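Local coordinates for antigen 43 (Escherichia coli, PDB 4KH3), which mediates bacterial clumping as a self-associating autotransporter adhesin, through a Velcro-like mechanism, at residues A341-A346 with F375-G380. Sequence-based numbering, arbitrary orientation.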
# COMPACT_ATOMS: atom_id res chain seq x y z
N ALA A 341 -2.62 -10.48 -18.39
CA ALA A 341 -2.40 -9.98 -19.74
C ALA A 341 -3.67 -10.15 -20.55
O ALA A 341 -4.54 -10.93 -20.17
CB ALA A 341 -1.24 -10.72 -20.39
N ASP A 342 -3.80 -9.42 -21.65
CA ASP A 342 -4.83 -9.76 -22.63
C ASP A 342 -4.24 -9.95 -24.02
O ASP A 342 -3.06 -9.67 -24.25
CB ASP A 342 -5.99 -8.77 -22.64
CG ASP A 342 -5.56 -7.37 -22.94
OD1 ASP A 342 -5.15 -6.68 -21.98
OD2 ASP A 342 -5.63 -6.96 -24.12
N SER A 343 -5.06 -10.44 -24.94
CA SER A 343 -4.62 -10.80 -26.28
C SER A 343 -4.20 -9.59 -27.11
O SER A 343 -3.54 -9.74 -28.15
CB SER A 343 -5.70 -11.61 -27.01
OG SER A 343 -6.93 -10.90 -27.07
N GLY A 344 -4.59 -8.40 -26.66
CA GLY A 344 -4.17 -7.17 -27.30
C GLY A 344 -2.83 -6.64 -26.78
O GLY A 344 -2.42 -5.53 -27.12
N ALA A 345 -2.16 -7.43 -25.95
CA ALA A 345 -0.86 -7.05 -25.45
C ALA A 345 0.24 -7.72 -26.25
O ALA A 345 -0.01 -8.64 -27.02
CB ALA A 345 -0.74 -7.40 -23.98
N ALA A 346 1.47 -7.23 -26.09
CA ALA A 346 2.63 -7.85 -26.72
C ALA A 346 3.53 -8.33 -25.60
O ALA A 346 3.97 -7.53 -24.77
CB ALA A 346 3.35 -6.85 -27.60
N PHE A 375 -5.73 -14.34 -18.10
CA PHE A 375 -5.58 -13.90 -19.48
C PHE A 375 -6.96 -13.63 -20.04
O PHE A 375 -7.92 -14.33 -19.72
CB PHE A 375 -4.89 -14.99 -20.30
CG PHE A 375 -4.75 -14.66 -21.76
CD1 PHE A 375 -3.77 -13.78 -22.20
CD2 PHE A 375 -5.57 -15.25 -22.70
CE1 PHE A 375 -3.64 -13.49 -23.55
CE2 PHE A 375 -5.44 -14.97 -24.05
CZ PHE A 375 -4.47 -14.09 -24.48
N THR A 376 -7.07 -12.58 -20.85
CA THR A 376 -8.34 -12.27 -21.49
C THR A 376 -8.15 -12.37 -23.00
O THR A 376 -7.28 -11.72 -23.57
CB THR A 376 -8.85 -10.88 -21.09
OG1 THR A 376 -8.83 -10.76 -19.66
CG2 THR A 376 -10.27 -10.65 -21.59
N LEU A 377 -8.94 -13.23 -23.63
CA LEU A 377 -8.87 -13.39 -25.08
C LEU A 377 -9.92 -12.51 -25.72
O LEU A 377 -11.12 -12.75 -25.54
CB LEU A 377 -9.11 -14.84 -25.46
CG LEU A 377 -9.10 -15.11 -26.95
CD1 LEU A 377 -7.72 -14.85 -27.50
CD2 LEU A 377 -9.55 -16.54 -27.23
N ASN A 378 -9.48 -11.50 -26.46
CA ASN A 378 -10.40 -10.59 -27.14
C ASN A 378 -11.04 -11.19 -28.39
O ASN A 378 -10.52 -12.14 -28.98
CB ASN A 378 -9.70 -9.28 -27.48
CG ASN A 378 -9.18 -8.56 -26.25
OD1 ASN A 378 -9.79 -8.62 -25.18
ND2 ASN A 378 -8.05 -7.88 -26.40
N ALA A 379 -12.19 -10.64 -28.78
CA ALA A 379 -12.85 -11.01 -30.03
C ALA A 379 -11.88 -10.96 -31.20
O ALA A 379 -11.09 -10.01 -31.32
CB ALA A 379 -14.05 -10.10 -30.28
N GLY A 380 -11.91 -11.98 -32.04
CA GLY A 380 -11.08 -12.00 -33.24
C GLY A 380 -9.70 -12.56 -33.02
O GLY A 380 -8.95 -12.78 -33.97
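Two parallel strands on one face of a right-handed beta-helix, 338-342 and 374-377, pair here and run on, the first into a type I turn, the second into a loop. T376 N donates to A341 O at 3.1 Å and S343 N to T376 O at 2.9 Å, the latter almost in line with the carbonyl (174°). Past the strand end S343 takes over the ladder with its side chain: N378 N donates to S343 OG at 2.7 Å, nearly straight (165°). With chi1 57°, OG lies between the backbone N and carbonyl carbon of S343 and faces the backbone N-H of N378; OG is also hydrogen-bonded to D381. On the outer side, D342 OD2 accepts G344 N at 3.1 Å from above the carboxylate plane, an Asx turn inside turn 342-345, and N378 ND2 reaches the same oxygen weakly (3.4 Å). On the inner side the F375 ring meets the 341-343 backbone obliquely, CE1 3.6 Å from D342 C, while L377 CD1 touches S343 CB. F375 continues into the core against I359, L367 and F393. Strand 392-395 pairs with 374-377 as the next rung; G344 bonds back to G325, and A346 to G326 and A328, the last on strand 327-333.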